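Local structure of Mannose/sialic acid-binding lectin (3A0C) at residues Cys53-His58 / Val72-Lys77. The protein is a bulb-type plant lectin of the beta-prism II fold that probably binds carbohydrates such as mannose. Sequence-based numbering, arbitrary orientation.
Sequences CRLTLH and VIWQTK
The indole of Trp-74 is met by Leu-55, whose CD1 comes in obliquely and lies 4.2 Å from CZ3. On one face of the same indole sits the backbone N of Thr-76, 4.3 Å above the plane and offset toward the rim. The CB of Thr-56 lies at the edge of the Arg-54 guanidinium. CG2 of Thr-56 lies over one face of the His-58 ring, 3.7 Å above the plane and offset toward the rim. Both segments belong to one antiparallel four-stranded sheet of a beta-prism II domain, the bulb-type lectin fold. Strand 63-66 runs between strands 54-57 and 72-75. No hydrogen bond therefore links the two segments, and they meet only through side chains that reach past the middle strand. Leu-55 and Trp-74 both need their ends to do this. In each, CG is anti to the backbone N (chi1 177° and 179°), which carries the methyl and the six-membered ring toward each other. Leu-55 also packs on Ile-65, Leu-10 and Leu-87, the last on a strand of another sheet, consistent with a place in the interior of the prism. The second touch is at Cys-53, where SG lies 4.4 Å from CG1 of Ile-73. This sulfur is held by its disulfide to Cys-30. Ile-73 and Trp-74 form a classic beta bulge opposite Ile-65, which is consistent with these neighbours both reaching segment 53-58. Arg-54 and Thr-56 hold a separate polar pair. NH1 of Arg-54 donates to OG1 of Thr-56 at 2.6 Å, nearly in the guanidinium plane but bent to 131° at the hydrogen.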
loop_
_atom_site.group_PDB
_atom_site.type_symbol
_atom_site.label_atom_id
_atom_site.label_comp_id
_atom_site.label_asym_id
_atom_site.label_seq_id
_atom_site.Cartn_x
_atom_site.Cartn_y
_atom_site.Cartn_z
ATOM N N CYS A 53 -9.854 12.142 -17.508
ATOM C CA CYS A 53 -9.967 11.966 -16.059
ATOM C C CYS A 53 -8.685 11.456 -15.386
ATOM O O CYS A 53 -7.819 10.846 -16.026
ATOM C CB CYS A 53 -11.103 10.996 -15.713
ATOM S SG CYS A 53 -12.774 11.708 -15.780
ATOM N N ARG A 54 -8.588 11.734 -14.088
ATOM C CA ARG A 54 -7.474 11.305 -13.254
ATOM C C ARG A 54 -8.073 10.969 -11.896
ATOM O O ARG A 54 -9.075 11.546 -11.500
ATOM C CB ARG A 54 -6.431 12.410 -13.096
ATOM C CG ARG A 54 -6.923 13.650 -12.382
ATOM C CD ARG A 54 -5.833 14.709 -12.306
ATOM N NE ARG A 54 -6.377 16.059 -12.162
ATOM C CZ ARG A 54 -6.783 16.589 -11.016
ATOM N NH1 ARG A 54 -6.710 15.893 -9.887
ATOM N NH2 ARG A 54 -7.265 17.820 -11.003
ATOM N N LEU A 55 -7.481 10.011 -11.202
ATOM C CA LEU A 55 -7.963 9.629 -9.883
ATOM C C LEU A 55 -6.950 10.167 -8.892
ATOM O O LEU A 55 -5.811 9.723 -8.860
ATOM C CB LEU A 55 -8.052 8.104 -9.758
ATOM C CG LEU A 55 -8.485 7.622 -8.368
ATOM C CD1 LEU A 55 -10.004 7.541 -8.273
ATOM C CD2 LEU A 55 -7.853 6.275 -8.092
ATOM N N THR A 56 -7.361 11.126 -8.081
ATOM C CA THR A 56 -6.462 11.722 -7.123
ATOM C C THR A 56 -6.820 11.321 -5.701
ATOM O O THR A 56 -7.994 11.341 -5.326
ATOM C CB THR A 56 -6.507 13.266 -7.216
ATOM O OG1 THR A 56 -6.263 13.677 -8.565
ATOM C CG2 THR A 56 -5.466 13.884 -6.325
ATOM N N LEU A 57 -5.810 10.922 -4.927
ATOM C CA LEU A 57 -6.013 10.613 -3.514
ATOM C C LEU A 57 -5.396 11.802 -2.744
ATOM O O LEU A 57 -4.185 11.965 -2.710
ATOM C CB LEU A 57 -5.316 9.303 -3.108
ATOM C CG LEU A 57 -5.363 8.981 -1.600
ATOM C CD1 LEU A 57 -6.799 8.876 -1.152
ATOM C CD2 LEU A 57 -4.633 7.692 -1.297
ATOM N N HIS A 58 -6.236 12.643 -2.154
ATOM C CA HIS A 58 -5.772 13.814 -1.410
ATOM C C HIS A 58 -5.183 13.445 -0.058
ATOM O O HIS A 58 -5.412 12.347 0.451
ATOM C CB HIS A 58 -6.931 14.791 -1.203
ATOM C CG HIS A 58 -7.501 15.318 -2.478
ATOM N ND1 HIS A 58 -6.799 16.168 -3.304
ATOM C CD2 HIS A 58 -8.681 15.077 -3.097
ATOM C CE1 HIS A 58 -7.524 16.429 -4.378
ATOM N NE2 HIS A 58 -8.670 15.779 -4.278
ATOM N N VAL A 72 -15.665 17.534 -10.342
ATOM C CA VAL A 72 -15.749 16.369 -9.449
ATOM C C VAL A 72 -16.735 15.359 -9.995
ATOM O O VAL A 72 -17.928 15.460 -9.758
ATOM C CB VAL A 72 -16.208 16.760 -8.025
ATOM C CG1 VAL A 72 -16.330 15.501 -7.146
ATOM C CG2 VAL A 72 -15.223 17.748 -7.418
ATOM N N ILE A 73 -16.222 14.380 -10.724
ATOM C CA ILE A 73 -17.047 13.340 -11.334
ATOM C C ILE A 73 -17.455 12.232 -10.350
ATOM O O ILE A 73 -18.537 11.655 -10.473
ATOM C CB ILE A 73 -16.294 12.682 -12.523
ATOM C CG1 ILE A 73 -15.990 13.731 -13.600
ATOM C CG2 ILE A 73 -17.085 11.517 -13.074
ATOM C CD1 ILE A 73 -17.168 14.470 -14.112
ATOM N N TRP A 74 -16.595 11.961 -9.368
ATOM C CA TRP A 74 -16.820 10.894 -8.392
ATOM C C TRP A 74 -15.885 11.113 -7.195
ATOM O O TRP A 74 -14.801 11.671 -7.347
ATOM C CB TRP A 74 -16.513 9.548 -9.065
ATOM C CG TRP A 74 -16.659 8.311 -8.231
ATOM C CD1 TRP A 74 -17.754 7.509 -8.150
ATOM C CD2 TRP A 74 -15.652 7.700 -7.402
ATOM N NE1 TRP A 74 -17.498 6.435 -7.329
ATOM C CE2 TRP A 74 -16.215 6.529 -6.858
ATOM C CE3 TRP A 74 -14.330 8.034 -7.072
ATOM C CZ2 TRP A 74 -15.503 5.687 -5.996
ATOM C CZ3 TRP A 74 -13.626 7.200 -6.221
ATOM C CH2 TRP A 74 -14.214 6.039 -5.692
ATOM N N GLN A 75 -16.309 10.670 -6.014
ATOM C CA GLN A 75 -15.506 10.823 -4.806
ATOM C C GLN A 75 -16.002 9.892 -3.714
ATOM O O GLN A 75 -17.191 9.608 -3.623
ATOM C CB GLN A 75 -15.580 12.262 -4.288
ATOM C CG GLN A 75 -16.957 12.643 -3.787
ATOM C CD GLN A 75 -17.028 14.070 -3.306
ATOM O OE1 GLN A 75 -16.274 14.465 -2.418
ATOM N NE2 GLN A 75 -17.938 14.858 -3.888
ATOM N N THR A 76 -15.091 9.422 -2.874
ATOM C CA THR A 76 -15.493 8.531 -1.800
ATOM C C THR A 76 -15.961 9.407 -0.647
ATOM O O THR A 76 -16.620 8.938 0.291
ATOM C CB THR A 76 -14.316 7.658 -1.327
ATOM O OG1 THR A 76 -13.333 8.485 -0.693
ATOM C CG2 THR A 76 -13.676 6.972 -2.499
ATOM N N LYS A 77 -15.608 10.687 -0.741
ATOM C CA LYS A 77 -15.948 11.693 0.266
ATOM C C LYS A 77 -15.503 11.289 1.679
ATOM O O LYS A 77 -16.095 11.682 2.670
ATOM C CB LYS A 77 -17.450 11.972 0.232
ATOM C CG LYS A 77 -17.877 13.135 1.102
ATOM C CD LYS A 77 -19.281 13.604 0.750
ATOM C CE LYS A 77 -19.824 14.546 1.813
ATOM N NZ LYS A 77 -21.126 15.142 1.408
#